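Local coordinates for protein DegQ (Legionella fallonii, PDB 3PV2) that acts as a self-compartmentizing HtrA-family chaperone-protease that assembles into large 12-subunit particles and probably degrades misfolded proteins, at residues 365-373 with 424-435; 254-262 with 348-356. One frame throughout, in Å; residues are numbered along the deposited sequence.

Contact 1: residues 365-373 with 424-435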
ATOM      1  N   PRO B 365      55.798  19.554   4.436  1.00 39.34           N
ATOM      2  CA  PRO B 365      54.645  20.422   4.134  1.00 37.13           C
ATOM      3  C   PRO B 365      53.929  20.045   2.845  1.00 34.70           C
ATOM      4  O   PRO B 365      52.720  20.326   2.707  1.00 35.65           O
ATOM      5  CB  PRO B 365      55.232  21.788   4.040  1.00 38.58           C
ATOM      6  CG  PRO B 365      56.707  21.582   3.715  1.00 41.17           C
ATOM      7  CD  PRO B 365      57.087  20.159   4.089  1.00 42.03           C
ATOM      8  N   PHE B 366      54.573  19.345   1.947  1.00 33.26           N
ATOM      9  CA  PHE B 366      53.816  19.022   0.752  1.00 32.70           C
ATOM     10  C   PHE B 366      53.251  17.658   0.742  1.00 32.43           C
ATOM     11  O   PHE B 366      52.194  17.457   0.100  1.00 32.16           O
ATOM     12  CB  PHE B 366      54.701  19.224  -0.446  1.00 32.55           C
ATOM     13  CG  PHE B 366      55.336  20.597  -0.495  1.00 32.97           C
ATOM     14  CD1 PHE B 366      56.697  20.709  -0.634  1.00 33.32           C
ATOM     15  CD2 PHE B 366      54.584  21.723  -0.318  1.00 33.17           C
ATOM     16  CE1 PHE B 366      57.313  21.918  -0.666  1.00 33.85           C
ATOM     17  CE2 PHE B 366      55.193  23.005  -0.323  1.00 34.28           C
ATOM     18  CZ  PHE B 366      56.587  23.105  -0.515  1.00 34.04           C
ATOM     19  N   LEU B 367      53.984  16.696   1.272  1.00 32.59           N
ATOM     20  CA  LEU B 367      53.609  15.257   1.122  1.00 32.42           C
ATOM     21  C   LEU B 367      52.935  14.723   2.372  1.00 32.77           C
ATOM     22  O   LEU B 367      52.561  13.526   2.411  1.00 32.80           O
ATOM     23  CB  LEU B 367      54.883  14.442   0.880  1.00 32.58           C
ATOM     24  CG  LEU B 367      55.666  14.877  -0.415  1.00 32.38           C
ATOM     25  CD1 LEU B 367      56.827  13.887  -0.663  1.00 32.70           C
ATOM     26  CD2 LEU B 367      54.732  15.005  -1.674  1.00 31.85           C
ATOM     27  N   TYR B 368      52.819  15.574   3.408  1.00 33.17           N
ATOM     28  CA  TYR B 368      52.078  15.197   4.618  1.00 33.62           C
ATOM     29  C   TYR B 368      50.704  14.561   4.287  1.00 33.48           C
ATOM     30  O   TYR B 368      49.922  15.114   3.547  1.00 33.23           O
ATOM     31  CB  TYR B 368      51.876  16.410   5.568  1.00 34.61           C
ATOM     32  CG  TYR B 368      50.881  16.093   6.661  1.00 40.40           C
ATOM     33  CD1 TYR B 368      51.289  15.429   7.831  1.00 42.50           C
ATOM     34  CD2 TYR B 368      49.521  16.405   6.504  1.00 45.00           C
ATOM     35  CE1 TYR B 368      50.372  15.082   8.834  1.00 47.38           C
ATOM     36  CE2 TYR B 368      48.575  16.018   7.488  1.00 50.02           C
ATOM     37  CZ  TYR B 368      49.017  15.367   8.658  1.00 51.57           C
ATOM     38  OH  TYR B 368      48.073  15.025   9.634  1.00 58.36           O
ATOM     39  N   GLY B 369      50.419  13.391   4.885  1.00 33.80           N
ATOM     40  CA  GLY B 369      49.094  12.769   4.776  1.00 33.93           C
ATOM     41  C   GLY B 369      48.913  11.965   3.515  1.00 33.51           C
ATOM     42  O   GLY B 369      47.801  11.467   3.277  1.00 33.70           O
ATOM     43  N   LEU B 370      49.941  11.848   2.673  1.00 33.07           N
ATOM     44  CA  LEU B 370      49.793  11.076   1.440  1.00 32.77           C
ATOM     45  C   LEU B 370      50.430   9.688   1.587  1.00 33.03           C
ATOM     46  O   LEU B 370      51.585   9.584   2.076  1.00 33.21           O
ATOM     47  CB  LEU B 370      50.442  11.806   0.269  1.00 32.26           C
ATOM     48  CG  LEU B 370      49.907  13.276   0.001  1.00 32.11           C
ATOM     49  CD1 LEU B 370      50.715  13.847  -1.183  1.00 31.73           C
ATOM     50  CD2 LEU B 370      48.348  13.346  -0.220  1.00 32.32           C
ATOM     51  N   ALA B 371      49.688   8.656   1.176  1.00 33.21           N
ATOM     52  CA  ALA B 371      50.191   7.306   1.097  1.00 33.53           C
ATOM     53  C   ALA B 371      50.641   7.138  -0.337  1.00 33.14           C
ATOM     54  O   ALA B 371      49.900   7.422  -1.283  1.00 32.87           O
ATOM     55  CB  ALA B 371      49.045   6.271   1.479  1.00 34.14           C
ATOM     56  N   LEU B 372      51.882   6.769  -0.510  1.00 33.21           N
ATOM     57  CA  LEU B 372      52.564   6.905  -1.797  1.00 32.89           C
ATOM     58  C   LEU B 372      53.287   5.587  -2.107  1.00 33.39           C
ATOM     59  O   LEU B 372      53.906   5.028  -1.215  1.00 33.94           O
ATOM     60  CB  LEU B 372      53.643   8.005  -1.687  1.00 32.68           C
ATOM     61  CG  LEU B 372      53.171   9.423  -1.367  1.00 32.32           C
ATOM     62  CD1 LEU B 372      54.348  10.370  -1.143  1.00 32.35           C
ATOM     63  CD2 LEU B 372      52.294   9.921  -2.415  1.00 31.92           C
ATOM     64  N   ARG B 373      53.245   5.119  -3.332  1.00 33.33           N
ATOM     65  CA  ARG B 373      54.035   3.967  -3.719  1.00 33.90           C
ATOM     66  C   ARG B 373      54.547   4.155  -5.113  1.00 33.72           C
ATOM     67  O   ARG B 373      53.929   4.843  -5.910  1.00 33.23           O
ATOM     68  CB  ARG B 373      53.228   2.669  -3.620  1.00 34.96           C
ATOM     69  CG  ARG B 373      52.100   2.572  -4.631  1.00 39.38           C
ATOM     70  CD  ARG B 373      51.641   1.116  -4.915  1.00 45.46           C
ATOM     71  NE  ARG B 373      51.185   0.991  -6.310  1.00 57.01           N
ATOM     72  CZ  ARG B 373      51.651   0.110  -7.198  1.00 64.73           C
ATOM     73  NH1 ARG B 373      52.580  -0.776  -6.859  1.00 69.89           N
ATOM     74  NH2 ARG B 373      51.170   0.091  -8.425  1.00 66.17           N
ATOM     75  N   LEU B 424      60.609  11.663  -5.433  1.00 33.78           N
ATOM     76  CA  LEU B 424      59.620  12.679  -5.150  1.00 33.13           C
ATOM     77  C   LEU B 424      59.884  13.442  -3.828  1.00 33.39           C
ATOM     78  O   LEU B 424      59.684  14.665  -3.736  1.00 33.24           O
ATOM     79  CB  LEU B 424      58.268  12.019  -5.065  1.00 32.58           C
ATOM     80  CG  LEU B 424      57.154  13.014  -4.760  1.00 32.07           C
ATOM     81  CD1 LEU B 424      56.988  14.172  -5.821  1.00 31.86           C
ATOM     82  CD2 LEU B 424      55.803  12.226  -4.469  1.00 31.77           C
ATOM     83  N   GLN B 425      60.291  12.712  -2.789  1.00 33.89           N
ATOM     84  CA  GLN B 425      60.603  13.333  -1.506  1.00 34.31           C
ATOM     85  C   GLN B 425      61.814  14.267  -1.630  1.00 34.99           C
ATOM     86  O   GLN B 425      61.861  15.315  -1.040  1.00 35.15           O
ATOM     87  CB  GLN B 425      60.908  12.256  -0.447  1.00 34.94           C
ATOM     88  CG  GLN B 425      59.643  11.568   0.089  1.00 34.46           C
ATOM     89  CD  GLN B 425      59.900  10.228   0.851  1.00 35.72           C
ATOM     90  OE1 GLN B 425      60.894   9.548   0.633  1.00 35.86           O
ATOM     91  NE2 GLN B 425      58.929   9.838   1.656  1.00 35.98           N
ATOM     92  N   THR B 426      62.784  13.914  -2.442  1.00 36.02           N
ATOM     93  CA  THR B 426      63.945  14.765  -2.614  1.00 38.62           C
ATOM     94  C   THR B 426      63.476  16.050  -3.336  1.00 37.28           C
ATOM     95  O   THR B 426      63.797  17.137  -2.903  1.00 38.53           O
ATOM     96  CB  THR B 426      64.999  14.000  -3.462  1.00 41.18           C
ATOM     97  OG1 THR B 426      65.432  12.835  -2.756  1.00 45.74           O
ATOM     98  CG2 THR B 426      66.236  14.851  -3.799  1.00 44.93           C
ATOM     99  N   ILE B 427      62.702  15.915  -4.416  1.00 35.00           N
ATOM    100  CA  ILE B 427      62.207  17.094  -5.140  1.00 34.62           C
ATOM    101  C   ILE B 427      61.375  17.965  -4.279  1.00 34.28           C
ATOM    102  O   ILE B 427      61.599  19.160  -4.254  1.00 34.60           O
ATOM    103  CB  ILE B 427      61.469  16.710  -6.423  1.00 34.00           C
ATOM    104  CG1 ILE B 427      62.479  16.115  -7.387  1.00 34.57           C
ATOM    105  CG2 ILE B 427      60.816  17.918  -7.089  1.00 33.70           C
ATOM    106  CD1 ILE B 427      61.837  15.245  -8.609  1.00 34.12           C
ATOM    107  N   ALA B 428      60.542  17.374  -3.432  1.00 33.85           N
ATOM    108  CA  ALA B 428      59.696  18.118  -2.545  1.00 33.64           C
ATOM    109  C   ALA B 428      60.516  18.927  -1.564  1.00 35.88           C
ATOM    110  O   ALA B 428      60.025  19.927  -1.077  1.00 39.27           O
ATOM    111  CB  ALA B 428      58.752  17.171  -1.768  1.00 33.25           C
ATOM    112  N   GLN B 429      61.771  18.598  -1.307  1.00 38.97           N
ATOM    113  CA  GLN B 429      62.582  19.478  -0.442  1.00 43.21           C
ATOM    114  C   GLN B 429      63.262  20.622  -1.189  1.00 44.25           C
ATOM    115  O   GLN B 429      63.967  21.370  -0.569  1.00 45.17           O
ATOM    116  CB  GLN B 429      63.673  18.738   0.316  1.00 45.62           C
ATOM    117  CG  GLN B 429      63.317  17.346   0.663  1.00 51.34           C
ATOM    118  CD  GLN B 429      63.794  16.920   2.003  1.00 61.74           C
ATOM    119  OE1 GLN B 429      64.656  16.022   2.114  1.00 69.36           O
ATOM    120  NE2 GLN B 429      63.212  17.521   3.055  1.00 62.74           N
ATOM    121  N   GLU B 430      63.027  20.774  -2.489  1.00 43.74           N
ATOM    122  CA  GLU B 430      63.564  21.907  -3.233  1.00 44.71           C
ATOM    123  C   GLU B 430      63.068  23.291  -2.772  1.00 48.41           C
ATOM    124  O   GLU B 430      63.934  24.185  -2.492  1.00 50.61           O
ATOM    125  CB  GLU B 430      63.300  21.757  -4.725  1.00 43.28           C
ATOM    126  CG  GLU B 430      64.163  20.637  -5.398  1.00 41.30           C
ATOM    127  CD  GLU B 430      63.734  20.410  -6.859  1.00 42.92           C
ATOM    128  OE1 GLU B 430      62.827  21.176  -7.338  1.00 38.23           O
ATOM    129  OE2 GLU B 430      64.292  19.474  -7.494  1.00 38.17           O
ATOM    130  N   LYS B 431      61.758  23.561  -2.756  1.00 49.30           N
ATOM    131  CA  LYS B 431      61.328  24.990  -2.468  1.00 54.14           C
ATOM    132  C   LYS B 431      60.562  24.940  -1.187  1.00 55.71           C
ATOM    133  O   LYS B 431      59.912  23.912  -0.864  1.00 53.93           O
ATOM    134  CB  LYS B 431      60.425  25.694  -3.524  1.00 54.28           C
ATOM    135  CG  LYS B 431      60.791  25.524  -5.003  1.00 54.92           C
ATOM    136  CD  LYS B 431      59.684  26.086  -5.941  1.00 56.73           C
ATOM    137  CE  LYS B 431      59.510  25.225  -7.258  1.00 56.94           C
ATOM    138  NZ  LYS B 431      58.059  24.949  -7.740  1.00 53.57           N
ATOM    139  N   LYS B 432      60.664  26.001  -0.423  1.00 57.45           N
ATOM    140  CA  LYS B 432      59.788  26.123   0.753  1.00 58.56           C
ATOM    141  C   LYS B 432      58.328  26.543   0.378  1.00 55.98           C
ATOM    142  O   LYS B 432      57.408  26.261   1.131  1.00 55.84           O
ATOM    143  CB  LYS B 432      60.404  27.119   1.741  1.00 61.71           C
ATOM    144  CG  LYS B 432      61.514  26.470   2.667  1.00 68.12           C
ATOM    145  CD  LYS B 432      60.910  25.644   3.845  1.00 71.79           C
ATOM    146  CE  LYS B 432      61.797  25.595   5.112  1.00 75.51           C
ATOM    147  NZ  LYS B 432      62.894  24.586   5.048  1.00 77.32           N
ATOM    148  N   LYS B 433      58.109  27.254  -0.734  1.00 53.34           N
ATOM    149  CA  LYS B 433      56.798  27.870  -0.928  1.00 52.02           C
ATOM    150  C   LYS B 433      55.748  26.903  -1.558  1.00 47.54           C
ATOM    151  O   LYS B 433      54.615  26.894  -1.185  1.00 47.28           O
ATOM    152  CB  LYS B 433      56.931  29.072  -1.828  1.00 53.58           C
ATOM    153  CG  LYS B 433      55.581  29.658  -2.260  1.00 59.12           C
ATOM    154  CD  LYS B 433      55.685  31.150  -2.781  1.00 65.26           C
ATOM    155  CE  LYS B 433      54.667  32.090  -2.069  1.00 67.90           C
ATOM    156  NZ  LYS B 433      54.980  32.293  -0.602  1.00 68.10           N
ATOM    157  N   GLU B 434      56.140  26.109  -2.520  1.00 41.46           N
ATOM    158  CA  GLU B 434      55.153  25.344  -3.237  1.00 39.59           C
ATOM    159  C   GLU B 434      55.792  24.196  -3.928  1.00 34.78           C
ATOM    160  O   GLU B 434      57.039  24.178  -4.110  1.00 37.50           O
ATOM    161  CB  GLU B 434      54.556  26.229  -4.264  1.00 38.50           C
ATOM    162  CG  GLU B 434      55.669  26.627  -5.166  1.00 46.16           C
ATOM    163  CD  GLU B 434      55.392  27.920  -5.931  1.00 51.56           C
ATOM    164  OE1 GLU B 434      54.460  28.686  -5.568  1.00 60.42           O
ATOM    165  OE2 GLU B 434      56.148  28.127  -6.873  1.00 55.43           O
ATOM    166  N   LEU B 435      54.981  23.217  -4.268  1.00 33.08           N
ATOM    167  CA  LEU B 435      55.408  22.113  -5.060  1.00 32.71           C
ATOM    168  C   LEU B 435      54.448  21.978  -6.217  1.00 32.47           C
ATOM    169  O   LEU B 435      53.253  21.781  -6.047  1.00 32.32           O
ATOM    170  CB  LEU B 435      55.406  20.818  -4.228  1.00 32.39           C
ATOM    171  CG  LEU B 435      55.698  19.494  -4.969  1.00 32.06           C
ATOM    172  CD1 LEU B 435      57.079  19.404  -5.551  1.00 32.37           C
ATOM    173  CD2 LEU B 435      55.515  18.222  -4.075  1.00 31.87           C
TER
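Phe366 and Leu435 bring the two backbones closest, with 6.8 Å between their CA atoms. From there 365-373 makes a type II turn, Leu367 to Leu370, and enters strand 370-378; 424-435 runs from helix 421-428 through a loop into strand 435-441. The segments meet through side chains rather than through strand pairing.

Phe366 puts its ring into the loop that follows the helix. CB of Leu435 lies over one face, 3.9 Å from the ring centroid and 18° off the normal, a CH-pi contact, while CG of Pro365 covers the opposite face. The ring edge meets backbone oxygens: CE1 is 3.4 Å from Ala428 O and 3.3 Å from Lys431 O, both near the ring plane.

Leu367 works further up the helix. With CG anti to its own carbonyl carbon (chi1 -60°), its two methyls divide the work: CD1 rests on CG of Gln425 at 3.7 Å and on CB of Ala428 at 4.0 Å, whereas CD2 reaches CD2 of Leu424 and CD2 of Leu435. On the strand, CD1 of Leu372 meets CD2 of Leu424 at 4.1 Å. The amide of Gln425 points elsewhere, to Glu378 of a second subunit; the backbone of Leu372 hydrogen-bonds to the same subunit.

By their place in the PDZ fold the turn at Leu367-Leu370 probably corresponds to the carboxylate-binding loop, and strand 370-378 and helix 421-428 to the walls of the peptide groove. Apolar packing holds helix beside strand, and the positive rim of the Phe366 ring probably suits the carbonyl oxygens at its edge.

Contact 2: residues 254-262 with 348-356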
ATOM      1  N   SER B 254      37.633  20.401  32.577  1.00 68.97           N
ATOM      2  CA  SER B 254      37.449  19.362  31.543  1.00 70.14           C
ATOM      3  C   SER B 254      38.712  18.521  31.413  1.00 70.26           C
ATOM      4  O   SER B 254      39.743  18.907  31.930  1.00 70.56           O
ATOM      5  CB  SER B 254      37.141  19.971  30.183  1.00 70.79           C
ATOM      6  OG  SER B 254      38.336  20.478  29.607  1.00 73.77           O
ATOM      7  N   ILE B 255      38.625  17.381  30.738  1.00 70.23           N
ATOM      8  CA  ILE B 255      39.776  16.561  30.497  1.00 71.85           C
ATOM      9  C   ILE B 255      40.350  17.037  29.155  1.00 74.12           C
ATOM     10  O   ILE B 255      39.651  17.019  28.152  1.00 74.75           O
ATOM     11  CB  ILE B 255      39.424  15.034  30.333  1.00 72.16           C
ATOM     12  CG1 ILE B 255      38.606  14.499  31.521  1.00 70.49           C
ATOM     13  CG2 ILE B 255      40.684  14.207  30.078  1.00 69.81           C
ATOM     14  CD1 ILE B 255      39.142  14.885  32.831  1.00 68.89           C
ATOM     15  N   HIS B 256      41.596  17.488  29.135  1.00 75.65           N
ATOM     16  CA  HIS B 256      42.232  17.809  27.869  1.00 77.53           C
ATOM     17  C   HIS B 256      43.229  16.699  27.554  1.00 77.24           C
ATOM     18  O   HIS B 256      44.337  16.702  28.051  1.00 78.80           O
ATOM     19  CB  HIS B 256      42.909  19.158  27.915  1.00 78.17           C
ATOM     20  CG  HIS B 256      43.470  19.575  26.589  1.00 84.57           C
ATOM     21  ND1 HIS B 256      42.820  20.451  25.746  1.00 88.41           N
ATOM     22  CD2 HIS B 256      44.601  19.203  25.942  1.00 89.06           C
ATOM     23  CE1 HIS B 256      43.532  20.612  24.645  1.00 90.40           C
ATOM     24  NE2 HIS B 256      44.619  19.868  24.742  1.00 91.92           N
ATOM     25  N   ARG B 257      42.805  15.743  26.742  1.00 75.32           N
ATOM     26  CA  ARG B 257      43.620  14.605  26.388  1.00 75.30           C
ATOM     27  C   ARG B 257      44.763  14.967  25.442  1.00 75.41           C
ATOM     28  O   ARG B 257      44.578  15.739  24.489  1.00 76.52           O
ATOM     29  CB  ARG B 257      42.768  13.553  25.708  1.00 74.74           C
ATOM     30  CG  ARG B 257      41.889  12.829  26.641  1.00 71.98           C
ATOM     31  CD  ARG B 257      40.923  11.963  25.908  1.00 67.93           C
ATOM     32  NE  ARG B 257      40.155  11.194  26.870  1.00 66.50           N
ATOM     33  CZ  ARG B 257      39.084  11.624  27.530  1.00 65.34           C
ATOM     34  NH1 ARG B 257      38.602  12.838  27.325  1.00 63.68           N
ATOM     35  NH2 ARG B 257      38.484  10.819  28.403  1.00 65.35           N
ATOM     36  N   GLY B 258      45.935  14.409  25.725  1.00 66.25           N
ATOM     37  CA  GLY B 258      47.102  14.665  24.919  1.00 62.76           C
ATOM     38  C   GLY B 258      47.528  13.382  24.234  1.00 59.49           C
ATOM     39  O   GLY B 258      46.823  12.372  24.249  1.00 57.47           O
ATOM     40  N   LEU B 259      48.735  13.424  23.711  1.00 55.75           N
ATOM     41  CA  LEU B 259      49.222  12.402  22.844  1.00 52.12           C
ATOM     42  C   LEU B 259      50.453  11.755  23.437  1.00 49.16           C
ATOM     43  O   LEU B 259      51.337  12.429  23.968  1.00 46.70           O
ATOM     44  CB  LEU B 259      49.604  13.036  21.539  1.00 52.73           C
ATOM     45  CG  LEU B 259      50.207  12.061  20.554  1.00 53.92           C
ATOM     46  CD1 LEU B 259      49.232  10.884  20.450  1.00 59.30           C
ATOM     47  CD2 LEU B 259      50.483  12.709  19.215  1.00 55.69           C
ATOM     48  N   MET B 260      50.508  10.439  23.305  1.00 47.16           N
ATOM     49  CA  MET B 260      51.727   9.682  23.576  1.00 46.03           C
ATOM     50  C   MET B 260      52.237   8.900  22.347  1.00 42.82           C
ATOM     51  O   MET B 260      53.427   8.837  22.123  1.00 42.00           O
ATOM     52  CB  MET B 260      51.489   8.779  24.739  1.00 47.74           C
ATOM     53  CG  MET B 260      52.682   7.903  25.059  1.00 51.85           C
ATOM     54  SD  MET B 260      53.951   8.899  25.807  1.00 61.79           S
ATOM     55  CE  MET B 260      53.039   9.457  27.281  1.00 55.58           C
ATOM     56  N   GLY B 261      51.368   8.370  21.506  1.00 42.12           N
ATOM     57  CA  GLY B 261      51.815   7.797  20.210  1.00 42.13           C
ATOM     58  C   GLY B 261      52.204   6.295  20.207  1.00 43.55           C
ATOM     59  O   GLY B 261      53.024   5.863  19.382  1.00 42.00           O
ATOM     60  N   ILE B 262      51.588   5.501  21.072  1.00 44.04           N
ATOM     61  CA  ILE B 262      51.802   4.033  21.070  1.00 46.70           C
ATOM     62  C   ILE B 262      50.544   3.189  21.217  1.00 46.84           C
ATOM     63  O   ILE B 262      49.708   3.473  22.082  1.00 47.63           O
ATOM     64  CB  ILE B 262      52.596   3.624  22.260  1.00 46.87           C
ATOM     65  CG1 ILE B 262      51.757   3.885  23.513  1.00 45.44           C
ATOM     66  CG2 ILE B 262      53.881   4.417  22.301  1.00 49.42           C
ATOM     67  CD1 ILE B 262      52.145   3.048  24.661  1.00 44.86           C
ATOM     68  N   ALA B 348      58.897  10.062  28.858  1.00 46.36           N
ATOM     69  CA  ALA B 348      58.207  10.653  27.743  1.00 46.43           C
ATOM     70  C   ALA B 348      57.418  11.914  28.194  1.00 47.30           C
ATOM     71  O   ALA B 348      56.955  12.010  29.326  1.00 47.89           O
ATOM     72  CB  ALA B 348      57.288   9.630  27.099  1.00 44.91           C
ATOM     73  N   VAL B 349      57.294  12.886  27.292  1.00 47.92           N
ATOM     74  CA  VAL B 349      56.503  14.113  27.557  1.00 48.27           C
ATOM     75  C   VAL B 349      55.205  14.113  26.731  1.00 45.47           C
ATOM     76  O   VAL B 349      55.268  13.996  25.539  1.00 44.15           O
ATOM     77  CB  VAL B 349      57.376  15.391  27.343  1.00 50.00           C
ATOM     78  CG1 VAL B 349      56.553  16.689  27.560  1.00 52.79           C
ATOM     79  CG2 VAL B 349      58.561  15.412  28.339  1.00 52.22           C
ATOM     80  N   VAL B 350      54.044  14.162  27.368  1.00 44.76           N
ATOM     81  CA  VAL B 350      52.777  14.157  26.666  1.00 45.57           C
ATOM     82  C   VAL B 350      52.619  15.463  25.911  1.00 47.74           C
ATOM     83  O   VAL B 350      52.900  16.518  26.476  1.00 48.29           O
ATOM     84  CB  VAL B 350      51.598  14.100  27.637  1.00 46.30           C
ATOM     85  CG1 VAL B 350      50.264  14.157  26.885  1.00 46.78           C
ATOM     86  CG2 VAL B 350      51.667  12.850  28.543  1.00 45.76           C
ATOM     87  N   THR B 351      52.182  15.397  24.660  1.00 48.56           N
ATOM     88  CA  THR B 351      52.014  16.578  23.856  1.00 50.45           C
ATOM     89  C   THR B 351      50.577  16.777  23.447  1.00 52.55           C
ATOM     90  O   THR B 351      49.744  15.848  23.484  1.00 52.09           O
ATOM     91  CB  THR B 351      52.901  16.582  22.557  1.00 49.57           C
ATOM     92  OG1 THR B 351      52.649  15.411  21.761  1.00 51.03           O
ATOM     93  CG2 THR B 351      54.363  16.655  22.929  1.00 50.49           C
ATOM     94  N   ASP B 352      50.307  18.007  23.032  1.00 55.41           N
ATOM     95  CA  ASP B 352      49.027  18.379  22.478  1.00 59.46           C
ATOM     96  C   ASP B 352      48.873  17.765  21.090  1.00 60.36           C
ATOM     97  O   ASP B 352      49.794  17.843  20.284  1.00 59.90           O
ATOM     98  CB  ASP B 352      48.879  19.904  22.408  1.00 61.27           C
ATOM     99  CG  ASP B 352      47.470  20.307  22.051  1.00 65.62           C
ATOM    100  OD1 ASP B 352      47.223  20.651  20.875  1.00 69.61           O
ATOM    101  OD2 ASP B 352      46.595  20.218  22.943  1.00 72.42           O
ATOM    102  N   ILE B 353      47.706  17.170  20.846  1.00 62.61           N
ATOM    103  CA  ILE B 353      47.430  16.318  19.662  1.00 63.75           C
ATOM    104  C   ILE B 353      47.498  17.218  18.448  1.00 65.40           C
ATOM    105  O   ILE B 353      48.107  16.899  17.438  1.00 64.87           O
ATOM    106  CB  ILE B 353      46.026  15.633  19.728  1.00 64.37           C
ATOM    107  CG1 ILE B 353      45.863  14.845  21.036  1.00 66.16           C
ATOM    108  CG2 ILE B 353      45.791  14.681  18.529  1.00 63.19           C
ATOM    109  CD1 ILE B 353      44.401  14.557  21.446  1.00 68.49           C
ATOM    110  N   LYS B 354      46.897  18.377  18.585  1.00 67.22           N
ATOM    111  CA  LYS B 354      46.902  19.346  17.514  1.00 69.26           C
ATOM    112  C   LYS B 354      48.283  19.980  17.272  1.00 67.78           C
ATOM    113  O   LYS B 354      48.650  20.254  16.121  1.00 67.55           O
ATOM    114  CB  LYS B 354      45.794  20.384  17.762  1.00 71.63           C
ATOM    115  CG  LYS B 354      44.389  19.708  17.726  1.00 75.85           C
ATOM    116  CD  LYS B 354      43.307  20.545  18.441  1.00 82.24           C
ATOM    117  CE  LYS B 354      42.834  21.749  17.619  1.00 85.42           C
ATOM    118  NZ  LYS B 354      41.352  21.982  17.771  1.00 88.09           N
ATOM    119  N   SER B 355      49.064  20.165  18.325  1.00 65.79           N
ATOM    120  CA  SER B 355      50.431  20.672  18.156  1.00 65.23           C
ATOM    121  C   SER B 355      51.350  19.664  17.483  1.00 63.18           C
ATOM    122  O   SER B 355      52.211  20.045  16.702  1.00 64.12           O
ATOM    123  CB  SER B 355      51.042  21.122  19.486  1.00 65.49           C
ATOM    124  OG  SER B 355      50.283  22.187  20.033  1.00 67.39           O
ATOM    125  N   HIS B 356      51.155  18.389  17.780  1.00 60.15           N
ATOM    126  CA  HIS B 356      51.881  17.346  17.097  1.00 58.30           C
ATOM    127  C   HIS B 356      51.509  17.258  15.599  1.00 58.56           C
ATOM    128  O   HIS B 356      52.370  17.049  14.734  1.00 55.82           O
ATOM    129  CB  HIS B 356      51.585  16.015  17.770  1.00 56.33           C
ATOM    130  CG  HIS B 356      52.189  14.831  17.093  1.00 53.14           C
ATOM    131  ND1 HIS B 356      53.518  14.509  17.217  1.00 48.58           N
ATOM    132  CD2 HIS B 356      51.632  13.866  16.312  1.00 52.65           C
ATOM    133  CE1 HIS B 356      53.758  13.398  16.523  1.00 52.30           C
ATOM    134  NE2 HIS B 356      52.630  12.990  15.969  1.00 51.95           N
TER
HETATM  135  O   HOH W   1      45.944  17.585  22.770  1.00 78.18           O
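His256 reaches over to Asp352 with its ring almost in the plane of the carboxylate, the two planes being 22° apart. NE2 gives its hydrogen to OD2 of Asp352 at 2.7 Å, a nearly straight bond (162°) that stays close to the ring plane. The other carboxylate oxygen, OD1, turns its anti lone pair to the backbone N of Ser355 and so caps helix 353-362. Water 1 sits beside this pair, accepting from Ile353 N at 2.6 Å and donating to Arg257 O, with a weak bond to OD2.

Leu259, its CG anti to the backbone N (chi1 177°), lays CD2 over one face of the His356 ring, a CH-pi contact, 3.6 Å from the centroid and displaced toward the CG-CD2 edge of the His356 ring. The main chain of Leu259 makes an antiparallel, hydrogen-bonded bridge with Thr351: Leu259 N to Thr351 O, 2.6 Å, and Thr351 N to Leu259 O, 3.2 Å. Ile353 sets CG1 against CB of Leu259 and CD1 against Arg257 O.

Met260 bends back at chi2 and chi3 so that SD touches CB of Ala348 at 3.7 Å and CE meets CG2 of Val350.

Arg257 pairs with Glu124 and Asp122 of the protease domain. The contact joins the loop leading to strand 262-266, probably the counterpart of the PDZ carboxylate-binding loop, to the end of strand 342-349 and the start of helix 353-362, and so probably braces it. The carboxylate of Asp352 joins this incoming loop, through His256, to the helix start; its negative charge would probably favour a protonated His256.

How the contacts relate
Along the chain contact 2 closes before contact 1 opens, and helix 353-362 followed by strand 370-378 leads from one to the other. The centres are 26 Å apart and the nearest atoms about 7 Å, so the two do not touch. Contact 2 joins the segment between helix 239-252 and strand 262-266 to the end of strand 342-349 and the start of helix 353-362; contact 1 lies in the second PDZ domain, between the turn leading into strand 370-378 and the stretch from helix 421-428 to strand 435-441. Tyr368 in 365-373 also packs on Leu360 and Gln361 of helix 353-362 and hydrogen-bonds Glu357, which probably helps set how the second PDZ domain sits relative to the first.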